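Local coordinates for protein phosphoinositol-specific phospholipase C (Pseudomonas sp., PDB 5FYP) that probably cleaves phosphoinositides at the phosphodiester bond in a calcium-dependent reaction, as a bacterial phospholipase C with a TIM-barrel catalytic fold, at residues 164-169 and 255-260; 208-213 and 236-241. All blocks are in the same frame, centred on the assembly; numbering follows the deposited sequence.

Interaction 1 of 2, residues 164-169 and 255-260; sequences ALQGNL and YSHIGR
Gln166, in the short helix 165-168, meets His257 through its backbone oxygen, and this bond is the polar centre of the contact. His257 NE2 donates to Gln166 O at 2.8 Å with an N-H...O angle of 162°. The donor lies on a carbonyl lone pair, in its plane, and the acceptor sits only 7° out of the imidazole plane. The Gln166 side chain passes beside the ring: CG, anti to the backbone N, comes 4.1 Å from His257 CE1, and the amide and ring planes are 13° apart. Its NE2 bonds to Gly223 O, beyond the two segments. The same Gln166 O is also met by the edge of the Tyr255 ring, with CD2 at 3.5 Å. At Gly167 that edge faces bare backbone, Tyr255 CE2 lying 4.3 Å from Gly167 CA. Leu169 CB approaches Tyr255 O at 3.2 Å, and its CD1 reaches His257 CD2. Leu169 O packs on Ser256 CB at 3.2 Å. Ser256, with positive phi in a Schellman motif, turns the chain from helix 249-254 into strand 258-262; its OG bonds to Lys172 O. Further along that strand Arg260 reaches Glu48 of the calcium site, so the contact lies at the strand end away from the metal, consistent with the family's TIM-barrel-type fold. Tyr255 CB sits 3.7 Å above one face of the His257 ring, while ND1 bonds to Asn239 OD1, a placing supported by Asn239 ND2 bonding to Thr215 OG1 and Asp220 O. The imidazole is probably held against rotation, and if both nitrogens donate it would probably be cationic: one directed bond amid van der Waals contacts, several of them carbon against carbonyl oxygen.

Interaction 2 of 2, residues 208-213 and 236-241; sequences KVFISP and VAMNNM
A Met-aromatic contact with a CH-pi component joins the edge strand 210-211 to the start of strand 238-242 in the TIM-barrel-like core. Met238 CE lies over one face of the Phe210 ring, 4.1 Å from its centroid and 22° off the normal, displaced toward the rim so that Phe210 CG is the nearest ring atom. The extended Met238 chain crosses Phe210 at about a right angle, leaving SD oblique to the ring at 5.1 Å from the centroid. At the ring edge, Ala237 CB touches Phe210 CD2 at 4.1 Å. An alanine in place of Phe210 would probably leave the Met238 methyl without the ring face it rests on and open a gap beside Ala237 CB. Further along, Ile211 CD1 packs on Val236 CG2 at 3.9 Å, and Pro213 meets Val236 CG1 tip to tip.

Direct backbone bonding is limited to Asn240 N donating to Pro213 O at 3.0 Å, with the donor 38° above the carbonyl plane. Water completes the join: one molecule donates to Ile211 O and accepts from Ala237 N, while another accepts from Ser212 OG and donates to Asn240 OD1. Ser212 CA lies 3.5 Å from Met238 O, its C-H directed at it, yet this buried oxygen has no hydrogen-bond partner in the model. The touching parts run 60° apart, which fits a diverging junction bridged by water rather than regular strand pairing. Strand 210-211 bonds to strand 184-189 through Phe210, helix 193-203 covers Ile211, and strand 238-242 pairs with strand 258-262.

Both interactions are largely buried, but interaction 2 is the deeper, centred about 7 Å from the centre of the chain against about 14 Å for interaction 1, which includes exposed Gly167. They converge on neighbouring parallel strands: the turn leading into 258-262 serves interaction 1 and strand 238-242 serves interaction 2. The side chains of His257 and Asn239 link the two, and Arg260 O with Met241 N probably adds a backbone bond. Interaction 1 fastens the short helix 165-168 to a strand entrance by a single imidazole-carbonyl bond. Interaction 2 instead joins edge strands of two sheets through apolar side chains, one direct backbone bond and bridging waters, with the side chain of Asn240 about 8 Å from the bound calcium ion.

Interaction 1 of 2, residues 164-169 and 255-260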
# COMPACT_ATOMS: atom_id res chain seq x y z
N ALA A 164 -7.64 -16.93 -5.13
CA ALA A 164 -7.16 -17.16 -6.49
C ALA A 164 -6.93 -15.87 -7.26
O ALA A 164 -6.79 -15.88 -8.49
CB ALA A 164 -8.12 -18.08 -7.26
N LEU A 165 -6.88 -14.74 -6.55
CA LEU A 165 -6.54 -13.46 -7.18
C LEU A 165 -5.24 -13.55 -7.95
O LEU A 165 -5.09 -12.96 -9.04
CB LEU A 165 -6.39 -12.36 -6.14
CG LEU A 165 -7.70 -11.77 -5.63
CD1 LEU A 165 -7.43 -10.93 -4.39
CD2 LEU A 165 -8.36 -10.94 -6.72
N GLN A 166 -4.25 -14.25 -7.38
CA GLN A 166 -2.90 -14.19 -7.93
C GLN A 166 -2.88 -14.46 -9.42
O GLN A 166 -2.30 -13.69 -10.20
CB GLN A 166 -2.04 -15.20 -7.18
CG GLN A 166 -0.60 -15.19 -7.61
CD GLN A 166 0.21 -16.34 -7.04
OE1 GLN A 166 -0.28 -17.47 -6.91
NE2 GLN A 166 1.46 -16.08 -6.76
N GLY A 167 -3.47 -15.59 -9.79
CA GLY A 167 -3.52 -15.99 -11.19
C GLY A 167 -4.74 -15.50 -11.94
O GLY A 167 -4.66 -15.27 -13.16
N ASN A 168 -5.87 -15.34 -11.27
CA ASN A 168 -7.08 -14.90 -11.98
C ASN A 168 -7.06 -13.45 -12.39
O ASN A 168 -7.78 -13.06 -13.30
CB ASN A 168 -8.33 -15.26 -11.19
CG ASN A 168 -8.57 -16.76 -11.15
OD1 ASN A 168 -8.03 -17.52 -11.94
ND2 ASN A 168 -9.43 -17.18 -10.26
N LEU A 169 -6.20 -12.65 -11.77
CA LEU A 169 -6.04 -11.26 -12.22
C LEU A 169 -5.45 -11.11 -13.60
O LEU A 169 -5.64 -10.08 -14.23
CB LEU A 169 -5.23 -10.45 -11.23
CG LEU A 169 -6.05 -9.97 -10.01
CD1 LEU A 169 -5.12 -9.55 -8.88
CD2 LEU A 169 -6.94 -8.82 -10.40
N TYR A 255 0.30 -9.35 -15.07
CA TYR A 255 -0.61 -10.09 -14.19
C TYR A 255 -1.68 -9.22 -13.54
O TYR A 255 -2.46 -9.74 -12.72
CB TYR A 255 0.17 -10.88 -13.11
CG TYR A 255 0.46 -12.30 -13.54
CD1 TYR A 255 1.48 -12.60 -14.45
CD2 TYR A 255 -0.34 -13.34 -13.09
CE1 TYR A 255 1.66 -13.92 -14.85
CE2 TYR A 255 -0.15 -14.63 -13.48
CZ TYR A 255 0.84 -14.92 -14.39
OH TYR A 255 0.97 -16.24 -14.78
N SER A 256 -1.76 -7.93 -13.90
CA SER A 256 -2.71 -7.01 -13.23
C SER A 256 -2.51 -7.01 -11.72
O SER A 256 -3.47 -6.90 -10.96
CB SER A 256 -4.15 -7.26 -13.61
OG SER A 256 -4.27 -7.04 -15.02
N HIS A 257 -1.24 -7.13 -11.29
CA HIS A 257 -0.90 -6.87 -9.89
C HIS A 257 -0.35 -5.46 -9.78
O HIS A 257 0.40 -5.01 -10.64
CB HIS A 257 0.18 -7.83 -9.39
CG HIS A 257 -0.22 -9.27 -9.34
ND1 HIS A 257 0.61 -10.20 -8.77
CD2 HIS A 257 -1.28 -9.95 -9.79
CE1 HIS A 257 0.07 -11.40 -8.88
NE2 HIS A 257 -1.07 -11.28 -9.51
N ILE A 258 -0.64 -4.76 -8.68
CA ILE A 258 -0.13 -3.40 -8.50
C ILE A 258 1.31 -3.48 -8.03
O ILE A 258 1.60 -3.93 -6.90
CB ILE A 258 -0.98 -2.58 -7.53
CG1 ILE A 258 -2.45 -2.59 -7.91
CG2 ILE A 258 -0.44 -1.16 -7.42
CD1 ILE A 258 -2.76 -2.12 -9.31
N GLY A 259 2.24 -3.03 -8.88
CA GLY A 259 3.67 -3.04 -8.57
C GLY A 259 4.13 -1.75 -7.98
O GLY A 259 3.80 -0.68 -8.50
N ARG A 260 4.94 -1.85 -6.93
CA ARG A 260 5.59 -0.69 -6.30
C ARG A 260 7.09 -0.90 -6.36
O ARG A 260 7.59 -1.99 -6.06
CB ARG A 260 5.15 -0.52 -4.87
CG ARG A 260 5.76 0.69 -4.17
CD ARG A 260 4.96 1.07 -2.93
NE ARG A 260 5.50 2.20 -2.17
CZ ARG A 260 6.49 2.10 -1.33
NH1 ARG A 260 7.15 0.95 -1.20
NH2 ARG A 260 6.86 3.18 -0.64

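Interaction 2 of 2, residues 208-213 and 236-241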
# COMPACT_ATOMS: atom_id res chain seq x y z
N LYS A 208 -8.60 -7.20 5.45
CA LYS A 208 -8.79 -5.79 5.11
C LYS A 208 -7.67 -5.19 4.31
O LYS A 208 -7.83 -4.11 3.76
CB LYS A 208 -9.03 -4.96 6.38
CG LYS A 208 -10.27 -5.37 7.18
CD LYS A 208 -11.56 -5.24 6.38
CE LYS A 208 -12.80 -5.50 7.22
NZ LYS A 208 -14.00 -5.58 6.40
N VAL A 209 -6.55 -5.91 4.23
CA VAL A 209 -5.30 -5.37 3.67
C VAL A 209 -4.81 -6.29 2.58
O VAL A 209 -4.85 -7.52 2.70
CB VAL A 209 -4.26 -5.22 4.82
CG1 VAL A 209 -2.97 -4.59 4.34
CG2 VAL A 209 -4.83 -4.44 5.98
N PHE A 210 -4.32 -5.68 1.50
CA PHE A 210 -3.63 -6.39 0.41
C PHE A 210 -2.21 -6.76 0.83
O PHE A 210 -1.44 -5.88 1.21
CB PHE A 210 -3.51 -5.49 -0.83
CG PHE A 210 -4.81 -5.25 -1.54
CD1 PHE A 210 -5.67 -4.23 -1.16
CD2 PHE A 210 -5.17 -6.03 -2.63
CE1 PHE A 210 -6.84 -4.00 -1.85
CE2 PHE A 210 -6.36 -5.83 -3.29
CZ PHE A 210 -7.20 -4.81 -2.89
N ILE A 211 -1.79 -8.01 0.64
CA ILE A 211 -0.39 -8.35 0.85
C ILE A 211 0.43 -8.09 -0.41
O ILE A 211 -0.03 -8.33 -1.52
CB ILE A 211 -0.20 -9.78 1.36
CG1 ILE A 211 -0.74 -10.86 0.40
CG2 ILE A 211 -0.82 -9.94 2.74
CD1 ILE A 211 -0.24 -12.25 0.73
N SER A 212 1.64 -7.55 -0.24
CA SER A 212 2.48 -7.25 -1.38
C SER A 212 3.90 -7.76 -1.11
O SER A 212 4.69 -7.07 -0.48
CB SER A 212 2.49 -5.76 -1.65
OG SER A 212 3.27 -5.49 -2.80
N PRO A 213 4.18 -8.99 -1.53
CA PRO A 213 5.47 -9.60 -1.16
C PRO A 213 6.66 -9.00 -1.87
O PRO A 213 6.57 -8.52 -3.00
CB PRO A 213 5.28 -11.06 -1.54
CG PRO A 213 4.27 -11.04 -2.63
CD PRO A 213 3.32 -9.94 -2.24
N VAL A 236 -2.21 -12.95 -3.62
CA VAL A 236 -1.32 -11.86 -4.02
C VAL A 236 -1.85 -11.12 -5.25
O VAL A 236 -1.92 -11.68 -6.34
CB VAL A 236 0.09 -12.42 -4.28
CG1 VAL A 236 1.01 -11.41 -4.93
CG2 VAL A 236 0.70 -12.93 -2.97
N ALA A 237 -2.11 -9.83 -5.04
CA ALA A 237 -2.60 -8.93 -6.07
C ALA A 237 -1.71 -7.70 -6.24
O ALA A 237 -2.04 -6.77 -6.98
CB ALA A 237 -4.02 -8.49 -5.76
N MET A 238 -0.57 -7.71 -5.54
CA MET A 238 0.37 -6.59 -5.49
C MET A 238 1.76 -7.16 -5.28
O MET A 238 1.90 -8.24 -4.70
CB MET A 238 0.04 -5.64 -4.34
CG MET A 238 -1.31 -4.97 -4.48
SD MET A 238 -1.32 -3.47 -3.47
CE MET A 238 -2.94 -2.80 -3.82
N ASN A 239 2.77 -6.44 -5.77
CA ASN A 239 4.16 -6.89 -5.64
C ASN A 239 5.05 -5.70 -5.31
O ASN A 239 4.87 -4.61 -5.83
CB ASN A 239 4.63 -7.58 -6.92
CG ASN A 239 3.95 -8.92 -7.11
OD1 ASN A 239 2.89 -9.03 -7.77
ND2 ASN A 239 4.52 -9.95 -6.51
N ASN A 240 6.04 -5.95 -4.44
CA ASN A 240 6.93 -4.92 -3.92
C ASN A 240 8.36 -5.24 -4.37
O ASN A 240 8.89 -6.31 -4.12
CB ASN A 240 6.85 -4.74 -2.39
CG ASN A 240 7.16 -3.29 -1.90
OD1 ASN A 240 6.60 -2.23 -2.31
ND2 ASN A 240 8.03 -3.26 -0.93
N MET A 241 8.97 -4.25 -5.01
CA MET A 241 10.30 -4.40 -5.61
C MET A 241 11.22 -3.28 -5.19
O MET A 241 10.88 -2.11 -5.29
CB MET A 241 10.21 -4.40 -7.13
CG MET A 241 9.69 -5.76 -7.58
SD MET A 241 7.95 -5.99 -7.83
CE MET A 241 7.46 -4.46 -8.78
O HOH W 1 -2.46 -8.28 -2.72
O HOH W 2 3.78 -2.83 -2.31